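Local coordinates for protein Alpha/beta hydrolase (Streptomyces albidoflavus, PDB 6KSU) that probably closes non-ribosomal peptide chains into macrolactams by heterochiral coupling, as a stand-alone cyclase with a beta-lactamase-like fold, at residues H42-S50 with Y60-R68; T69-P80 with A223-H231. All coordinates share one frame; numbering follows the deposited sequence.

Interaction 1: residues H42-S50 with Y60-R68; sequences HRVTGAQLS and YATGLASVR. With SO4 (sulfate ion), chain C.
Tyr60 O is gripped twice: Leu49 N donates to it at 3.0 Å, and a water donates to it at 2.6 Å. The contact is an antiparallel beta hairpin at one edge of the large sheet of the beta-lactamase-like domain. Leu49 and Tyr60 form a hydrogen-bonded pair. Its return bond, Tyr60 N to Leu49 O, is 2.7 Å long. The same water links Tyr60 O on strand 56-63 to Ser50 OG on strand 46-53.

Ala47 and Thr62 make the next hydrogen-bonded pair, Ala47 N to Thr62 O and Thr62 N to Ala47 O, each 3.1 Å. Beyond it, Gly46 CA and Gly63 CA approach to 4.0 Å.

Leu49 and Tyr60 lie side by side on the face covered by helix 23-41. A chi1 of 174° lays Leu49 CD2 beside the ring, 3.9 Å from Tyr60 CD2. Tyr60 OH bonds to Arg28 O on that helix, which fixes the far end of the ring. On the other face, Gln48 OE1 hydrogen-bonds to Thr349 OG1 and Ala261 N, and Gln48 NE2 to Thr74 O and Thr77 O. Both ends of this buried amide are satisfied.

Past the strands, Thr45 O accepts Leu64 N. The side chains of Thr45 and Val67 cross at about a right angle, with Thr45 CG2 and Val67 CG2 tightly packed at 3.5 Å. Arg68 reaches a sulfate, probably from the crystallisation liquor; Arg68 NH2 bonds weakly to its O2 at 2.8 Å.

Interaction 2: residues T69-P80 with A223-H231; sequences TGEPVTPRTGFP and AARPVAEGH
Arg225 reaches across to the turn at Arg76 with a fully extended chain. The contact joins the loop leading into strand 79-80 to the loop before strand 231-232, through a single backbone bridge between Gly78 and Val227. From CB, the chain of Arg225 leaves with CG opposite the backbone N (chi1 -170°), which carries NE to Arg76 O. CG and CD only skirt this oxygen. Arg225 NE donates to Arg76 O at 2.9 Å, and Arg225 NH2 donates to the same oxygen, also at 2.9 Å. The grip is side-on, and the oxygen lies in the guanidinium plane. Arg225 NE approaches almost straight on to the carbonyl, while Arg225 NH2 sits above the carbonyl plane. Gly78 CA lies over one guanidinium face, toward the rim. At the tip, Arg225 NH1 makes a salt bridge with Asp263.

The accepting carbonyl belongs to a type I turn, Thr74 to Thr77. Thr77 OG1 braces this turn by accepting Thr74 N at 2.7 Å.

Arg76 packs back on the other loop. Pro226 CD sits over the centre of its guanidinium, 3.6 Å from Arg76 CZ, and Glu209 pairs with Arg76 NH2 in a salt bridge.

Gly78 carries both backbone bonds of the bridge. Gly78 N donates to Pro226 O at 2.9 Å, with an angle of 176° at the hydrogen, and Gly78 O accepts Ala228 N at 2.8 Å. Next to it, Ala228 CB makes a CH-pi contact over the Phe79 ring, 3.8 Å from the centroid and 9° off the normal.

In the fold
The centres of interactions 1 and 2 lie about 9 Å apart, on the same side of the chain's centre. Interaction 1 closes first, as the hairpin of strands 46-53 and 56-63. The chain then runs straight on into 69-80, which meets 223-231 in interaction 2 after a long excursion of helices and loops, without a strand. The two contacts touch directly. Ala65 N probably bonds to Glu71 O, and Thr45 OG1 packs on His231 CB. His231 NE2 accepts Val67 N. The edge of the large sheet is thus tied to the loops beside it. Strand 79-80 leads toward Ser83 and Lys86, an SxxK pattern consistent with the active site of this family.

Interaction 1: residues H42-S50 with Y60-R68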
loop_
_atom_site.group_PDB
_atom_site.type_symbol
_atom_site.label_atom_id
_atom_site.label_comp_id
_atom_site.label_asym_id
_atom_site.label_seq_id
_atom_site.Cartn_x
_atom_site.Cartn_y
_atom_site.Cartn_z
ATOM N N HIS A 42 13.137 19.219 -4.157
ATOM C CA HIS A 42 13.203 17.921 -4.835
ATOM C C HIS A 42 12.654 17.973 -6.263
ATOM O O HIS A 42 12.605 16.939 -6.942
ATOM C CB HIS A 42 12.464 16.841 -4.022
ATOM C CG HIS A 42 13.034 16.618 -2.651
ATOM N ND1 HIS A 42 14.350 16.271 -2.437
ATOM C CD2 HIS A 42 12.477 16.736 -1.422
ATOM C CE1 HIS A 42 14.577 16.175 -1.138
ATOM N NE2 HIS A 42 13.457 16.457 -0.500
ATOM N N ARG A 43 12.263 19.157 -6.734
ATOM C CA ARG A 43 11.756 19.376 -8.090
ATOM C C ARG A 43 10.676 18.366 -8.488
ATOM O O ARG A 43 10.721 17.731 -9.545
ATOM C CB ARG A 43 12.907 19.414 -9.085
ATOM C CG ARG A 43 13.702 20.714 -8.960
ATOM C CD ARG A 43 14.179 21.225 -10.322
ATOM N NE ARG A 43 14.687 20.153 -11.174
ATOM C CZ ARG A 43 15.715 19.371 -10.861
ATOM N NH1 ARG A 43 16.368 19.543 -9.719
ATOM N NH2 ARG A 43 16.097 18.416 -11.698
ATOM N N VAL A 44 9.656 18.274 -7.631
ATOM C CA VAL A 44 8.433 17.550 -7.956
ATOM C C VAL A 44 7.624 18.321 -8.989
ATOM O O VAL A 44 7.438 19.538 -8.866
ATOM C CB VAL A 44 7.625 17.327 -6.671
ATOM C CG1 VAL A 44 6.358 16.586 -6.978
ATOM C CG2 VAL A 44 8.500 16.550 -5.663
ATOM N N THR A 45 7.136 17.614 -10.017
ATOM C CA THR A 45 6.315 18.261 -11.041
ATOM C C THR A 45 5.100 18.953 -10.436
ATOM O O THR A 45 4.827 20.123 -10.736
ATOM C CB THR A 45 5.857 17.265 -12.110
ATOM O OG1 THR A 45 6.991 16.562 -12.636
ATOM C CG2 THR A 45 5.198 18.025 -13.265
ATOM N N GLY A 46 4.358 18.247 -9.588
ATOM C CA GLY A 46 3.161 18.775 -8.953
ATOM C C GLY A 46 2.829 17.927 -7.747
ATOM O O GLY A 46 3.240 16.763 -7.641
ATOM N N ALA A 47 2.099 18.526 -6.814
ATOM C CA ALA A 47 1.834 17.806 -5.577
ATOM C C ALA A 47 0.626 18.412 -4.895
ATOM O O ALA A 47 0.267 19.575 -5.121
ATOM C CB ALA A 47 3.063 17.824 -4.646
ATOM N N GLN A 48 -0.015 17.590 -4.073
ATOM C CA GLN A 48 -1.058 18.051 -3.167
ATOM C C GLN A 48 -0.725 17.536 -1.784
ATOM O O GLN A 48 -0.265 16.399 -1.636
ATOM C CB GLN A 48 -2.466 17.563 -3.550
ATOM C CG GLN A 48 -2.939 17.935 -4.932
ATOM C CD GLN A 48 -4.140 17.092 -5.358
ATOM O OE1 GLN A 48 -4.273 15.935 -4.961
ATOM N NE2 GLN A 48 -5.029 17.682 -6.158
ATOM N N LEU A 49 -0.936 18.388 -0.787
ATOM C CA LEU A 49 -0.840 18.015 0.614
ATOM C C LEU A 49 -2.087 18.538 1.305
ATOM O O LEU A 49 -2.426 19.723 1.190
ATOM C CB LEU A 49 0.436 18.562 1.271
ATOM C CG LEU A 49 0.589 18.352 2.787
ATOM C CD1 LEU A 49 0.980 16.886 3.144
ATOM C CD2 LEU A 49 1.597 19.321 3.352
ATOM N N SER A 50 -2.808 17.653 1.966
ATOM C CA SER A 50 -3.988 18.063 2.712
ATOM C C SER A 50 -3.825 17.570 4.133
ATOM O O SER A 50 -3.461 16.416 4.336
ATOM C CB SER A 50 -5.260 17.504 2.079
ATOM O OG SER A 50 -5.417 18.009 0.760
ATOM N N TYR A 60 -3.100 22.266 0.406
ATOM C CA TYR A 60 -1.990 22.840 -0.324
ATOM C C TYR A 60 -1.887 22.115 -1.653
ATOM O O TYR A 60 -2.152 20.911 -1.729
ATOM C CB TYR A 60 -0.705 22.709 0.476
ATOM C CG TYR A 60 -0.831 23.132 1.939
ATOM C CD1 TYR A 60 -0.714 24.470 2.325
ATOM C CD2 TYR A 60 -1.050 22.191 2.937
ATOM C CE1 TYR A 60 -0.823 24.852 3.665
ATOM C CE2 TYR A 60 -1.156 22.567 4.276
ATOM C CZ TYR A 60 -1.033 23.900 4.636
ATOM O OH TYR A 60 -1.137 24.257 5.972
ATOM N N ALA A 61 -1.541 22.851 -2.706
ATOM C CA ALA A 61 -1.448 22.282 -4.042
ATOM C C ALA A 61 -0.564 23.183 -4.874
ATOM O O ALA A 61 -0.708 24.405 -4.816
ATOM C CB ALA A 61 -2.811 22.154 -4.721
ATOM N N THR A 62 0.322 22.579 -5.670
ATOM C CA THR A 62 1.280 23.368 -6.426
ATOM C C THR A 62 1.697 22.598 -7.669
ATOM O O THR A 62 1.504 21.380 -7.772
ATOM C CB THR A 62 2.484 23.718 -5.552
ATOM O OG1 THR A 62 3.258 24.752 -6.165
ATOM C CG2 THR A 62 3.360 22.464 -5.291
ATOM N N GLY A 63 2.257 23.337 -8.628
ATOM C CA GLY A 63 2.915 22.706 -9.752
ATOM C C GLY A 63 1.971 22.305 -10.865
ATOM O O GLY A 63 0.867 22.824 -11.005
ATOM N N LEU A 64 2.429 21.347 -11.672
ATOM C CA LEU A 64 1.857 21.041 -12.980
ATOM C C LEU A 64 1.216 19.659 -12.985
ATOM O O LEU A 64 1.856 18.676 -12.592
ATOM C CB LEU A 64 2.939 21.107 -14.057
ATOM C CG LEU A 64 3.566 22.491 -14.299
ATOM C CD1 LEU A 64 4.529 22.478 -15.476
ATOM C CD2 LEU A 64 2.484 23.557 -14.488
ATOM N N ALA A 65 -0.041 19.588 -13.443
ATOM C CA ALA A 65 -0.693 18.299 -13.647
ATOM C C ALA A 65 -0.040 17.540 -14.784
ATOM O O ALA A 65 0.054 16.302 -14.750
ATOM C CB ALA A 65 -2.175 18.497 -13.943
ATOM N N SER A 66 0.406 18.270 -15.806
ATOM C CA SER A 66 1.138 17.713 -16.930
ATOM C C SER A 66 2.195 18.734 -17.329
ATOM O O SER A 66 1.956 19.945 -17.270
ATOM C CB SER A 66 0.188 17.382 -18.103
ATOM O OG SER A 66 0.884 16.983 -19.277
ATOM N N VAL A 67 3.389 18.256 -17.656
ATOM C CA VAL A 67 4.373 19.199 -18.164
ATOM C C VAL A 67 4.082 19.506 -19.620
ATOM O O VAL A 67 4.238 20.653 -20.046
ATOM C CB VAL A 67 5.805 18.673 -17.975
ATOM C CG1 VAL A 67 6.786 19.507 -18.803
ATOM C CG2 VAL A 67 6.186 18.770 -16.522
ATOM N N ARG A 68 3.643 18.492 -20.378
ATOM C CA ARG A 68 3.256 18.663 -21.774
ATOM C C ARG A 68 2.209 19.755 -21.912
ATOM O O ARG A 68 2.459 20.810 -22.511
ATOM C CB ARG A 68 2.713 17.351 -22.328
ATOM C CG ARG A 68 3.514 16.149 -22.016
ATOM C CD ARG A 68 2.961 14.970 -22.795
ATOM N NE ARG A 68 4.019 14.070 -23.241
ATOM C CZ ARG A 68 3.810 12.850 -23.724
ATOM N NH1 ARG A 68 2.575 12.382 -23.814
ATOM N NH2 ARG A 68 4.834 12.099 -24.121
HETATM S S SO4 C . 7.264 14.200 -24.633
HETATM O O1 SO4 C . 8.557 14.862 -24.474
HETATM O O2 SO4 C . 7.491 12.777 -24.865
HETATM O O3 SO4 C . 6.534 14.773 -25.767
HETATM O O4 SO4 C . 6.470 14.389 -23.423
HETATM O O HOH W 1 -4.460 19.718 -1.262
#

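Interaction 2: residues T69-P80 with A223-H231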
loop_
_atom_site.group_PDB
_atom_site.type_symbol
_atom_site.label_atom_id
_atom_site.label_comp_id
_atom_site.label_asym_id
_atom_site.label_seq_id
_atom_site.Cartn_x
_atom_site.Cartn_y
_atom_site.Cartn_z
ATOM N N THR A 69 1.014 19.502 -21.377
ATOM C CA THR A 69 0.029 20.545 -21.108
ATOM C C THR A 69 0.730 21.586 -20.254
ATOM O O THR A 69 1.750 21.287 -19.643
ATOM C CB THR A 69 -1.188 19.961 -20.359
ATOM O OG1 THR A 69 -1.681 18.801 -21.043
ATOM C CG2 THR A 69 -2.291 20.957 -20.254
ATOM N N GLY A 70 0.233 22.792 -20.164
ATOM C CA GLY A 70 0.815 23.474 -19.035
ATOM C C GLY A 70 0.003 23.383 -17.764
ATOM O O GLY A 70 0.267 24.148 -16.830
ATOM N N GLU A 71 -0.971 22.475 -17.687
ATOM C CA GLU A 71 -2.091 22.670 -16.749
ATOM C C GLU A 71 -1.632 22.639 -15.292
ATOM O O GLU A 71 -0.895 21.734 -14.891
ATOM C CB GLU A 71 -3.183 21.626 -16.962
ATOM C CG GLU A 71 -4.256 21.692 -15.876
ATOM C CD GLU A 71 -5.604 21.210 -16.349
ATOM O OE1 GLU A 71 -6.597 21.414 -15.607
ATOM O OE2 GLU A 71 -5.673 20.629 -17.456
ATOM N N PRO A 72 -2.036 23.607 -14.482
ATOM C CA PRO A 72 -1.739 23.544 -13.046
ATOM C C PRO A 72 -2.505 22.462 -12.281
ATOM O O PRO A 72 -3.623 22.063 -12.628
ATOM C CB PRO A 72 -2.142 24.934 -12.533
ATOM C CG PRO A 72 -2.963 25.554 -13.641
ATOM C CD PRO A 72 -2.457 24.946 -14.909
ATOM N N VAL A 73 -1.869 22.018 -11.198
ATOM C CA VAL A 73 -2.506 21.198 -10.177
ATOM C C VAL A 73 -3.468 22.068 -9.384
ATOM O O VAL A 73 -3.079 23.117 -8.863
ATOM C CB VAL A 73 -1.454 20.596 -9.240
ATOM C CG1 VAL A 73 -2.125 20.056 -8.003
ATOM C CG2 VAL A 73 -0.549 19.556 -9.980
ATOM N N THR A 74 -4.710 21.624 -9.259
ATOM C CA THR A 74 -5.657 22.235 -8.347
ATOM C C THR A 74 -6.077 21.207 -7.314
ATOM O O THR A 74 -5.740 20.024 -7.432
ATOM C CB THR A 74 -6.876 22.776 -9.111
ATOM O OG1 THR A 74 -7.717 21.693 -9.505
ATOM C CG2 THR A 74 -6.432 23.532 -10.360
ATOM N N PRO A 75 -6.773 21.623 -6.251
ATOM C CA PRO A 75 -7.299 20.622 -5.301
ATOM C C PRO A 75 -8.270 19.642 -5.938
ATOM O O PRO A 75 -8.471 18.554 -5.400
ATOM C CB PRO A 75 -7.968 21.482 -4.225
ATOM C CG PRO A 75 -7.149 22.754 -4.234
ATOM C CD PRO A 75 -6.865 22.989 -5.699
ATOM N N ARG A 76 -8.842 19.979 -7.090
ATOM C CA ARG A 76 -9.685 19.049 -7.823
ATOM C C ARG A 76 -8.873 17.958 -8.518
ATOM O O ARG A 76 -9.381 16.844 -8.704
ATOM C CB ARG A 76 -10.533 19.809 -8.852
ATOM C CG ARG A 76 -11.856 19.090 -9.189
ATOM C CD ARG A 76 -12.530 19.579 -10.480
ATOM N NE ARG A 76 -13.415 18.558 -11.053
ATOM C CZ ARG A 76 -13.936 18.603 -12.277
ATOM N NH1 ARG A 76 -13.667 19.627 -13.082
ATOM N NH2 ARG A 76 -14.722 17.622 -12.706
ATOM N N THR A 77 -7.649 18.276 -8.952
ATOM C CA THR A 77 -6.823 17.344 -9.709
ATOM C C THR A 77 -6.741 15.988 -9.007
ATOM O O THR A 77 -6.460 15.898 -7.810
ATOM C CB THR A 77 -5.407 17.924 -9.889
ATOM O OG1 THR A 77 -5.479 19.288 -10.323
ATOM C CG2 THR A 77 -4.645 17.156 -10.924
ATOM N N GLY A 78 -7.001 14.923 -9.774
ATOM C CA GLY A 78 -6.823 13.575 -9.287
ATOM C C GLY A 78 -5.468 12.984 -9.637
ATOM O O GLY A 78 -5.023 13.044 -10.790
ATOM N N PHE A 79 -4.842 12.369 -8.642
ATOM C CA PHE A 79 -3.583 11.653 -8.719
ATOM C C PHE A 79 -3.818 10.161 -8.524
ATOM O O PHE A 79 -4.727 9.761 -7.795
ATOM C CB PHE A 79 -2.620 12.148 -7.632
ATOM C CG PHE A 79 -2.099 13.568 -7.846
ATOM C CD1 PHE A 79 -0.744 13.784 -8.081
ATOM C CD2 PHE A 79 -2.952 14.676 -7.751
ATOM C CE1 PHE A 79 -0.244 15.053 -8.265
ATOM C CE2 PHE A 79 -2.468 15.974 -7.936
ATOM C CZ PHE A 79 -1.120 16.164 -8.197
ATOM N N PRO A 80 -3.020 9.302 -9.138
ATOM C CA PRO A 80 -3.160 7.860 -8.859
ATOM C C PRO A 80 -2.856 7.561 -7.401
ATOM O O PRO A 80 -1.807 7.935 -6.874
ATOM C CB PRO A 80 -2.137 7.203 -9.788
ATOM C CG PRO A 80 -1.369 8.324 -10.440
ATOM C CD PRO A 80 -2.084 9.602 -10.223
ATOM N N ALA A 223 -17.779 15.518 -18.840
ATOM C CA ALA A 223 -16.368 15.871 -18.749
ATOM C C ALA A 223 -15.666 14.978 -17.730
ATOM O O ALA A 223 -16.194 14.729 -16.642
ATOM C CB ALA A 223 -16.217 17.343 -18.369
ATOM N N ALA A 224 -14.488 14.474 -18.092
ATOM C CA ALA A 224 -13.736 13.630 -17.172
ATOM C C ALA A 224 -13.056 14.483 -16.110
ATOM O O ALA A 224 -12.832 15.681 -16.291
ATOM C CB ALA A 224 -12.691 12.796 -17.911
ATOM N N ARG A 225 -12.754 13.853 -14.978
ATOM C CA ARG A 225 -12.077 14.579 -13.918
ATOM C C ARG A 225 -10.660 14.914 -14.373
ATOM O O ARG A 225 -9.995 14.066 -14.956
ATOM C CB ARG A 225 -12.035 13.749 -12.639
ATOM C CG ARG A 225 -11.549 14.529 -11.428
ATOM C CD ARG A 225 -11.372 13.613 -10.200
ATOM N NE ARG A 225 -10.771 14.371 -9.105
ATOM C CZ ARG A 225 -10.728 13.967 -7.848
ATOM N NH1 ARG A 225 -11.249 12.790 -7.501
ATOM N NH2 ARG A 225 -10.156 14.746 -6.937
ATOM N N PRO A 226 -10.191 16.145 -14.168
ATOM C CA PRO A 226 -8.805 16.449 -14.535
ATOM C C PRO A 226 -7.865 15.591 -13.697
ATOM O O PRO A 226 -8.034 15.453 -12.481
ATOM C CB PRO A 226 -8.662 17.944 -14.231
ATOM C CG PRO A 226 -9.751 18.261 -13.278
ATOM C CD PRO A 226 -10.882 17.327 -13.622
ATOM N N VAL A 227 -6.911 14.966 -14.373
ATOM C CA VAL A 227 -6.005 14.017 -13.751
ATOM C C VAL A 227 -4.576 14.492 -13.953
ATOM O O VAL A 227 -4.255 15.188 -14.925
ATOM C CB VAL A 227 -6.185 12.598 -14.328
ATOM C CG1 VAL A 227 -7.437 11.989 -13.782
ATOM C CG2 VAL A 227 -6.244 12.668 -15.855
ATOM N N ALA A 228 -3.710 14.079 -13.025
ATOM C CA ALA A 228 -2.292 14.328 -13.130
ATOM C C ALA A 228 -1.637 13.178 -13.856
ATOM O O ALA A 228 -1.965 12.016 -13.619
ATOM C CB ALA A 228 -1.656 14.495 -11.751
ATOM N N GLU A 229 -0.706 13.512 -14.740
ATOM C CA GLU A 229 0.186 12.533 -15.330
ATOM C C GLU A 229 1.438 12.356 -14.472
ATOM O O GLU A 229 1.786 13.204 -13.635
ATOM C CB GLU A 229 0.579 12.956 -16.745
ATOM C CG GLU A 229 -0.436 13.852 -17.427
ATOM C CD GLU A 229 -0.314 13.798 -18.934
ATOM O OE1 GLU A 229 -0.909 14.657 -19.624
ATOM O OE2 GLU A 229 0.377 12.885 -19.431
ATOM N N GLY A 230 2.099 11.203 -14.676
ATOM C CA GLY A 230 3.354 10.913 -14.010
ATOM C C GLY A 230 4.582 11.415 -14.788
ATOM O O GLY A 230 4.552 11.602 -16.006
ATOM N N HIS A 231 5.674 11.617 -14.051
ATOM C CA HIS A 231 6.854 12.296 -14.553
ATOM C C HIS A 231 8.091 11.669 -13.931
ATOM O O HIS A 231 8.042 11.143 -12.818
ATOM C CB HIS A 231 6.828 13.810 -14.247
ATOM C CG HIS A 231 5.633 14.533 -14.806
ATOM N ND1 HIS A 231 4.353 14.367 -14.311
ATOM C CD2 HIS A 231 5.527 15.427 -15.820
ATOM C CE1 HIS A 231 3.514 15.128 -14.994
ATOM N NE2 HIS A 231 4.201 15.783 -15.914
#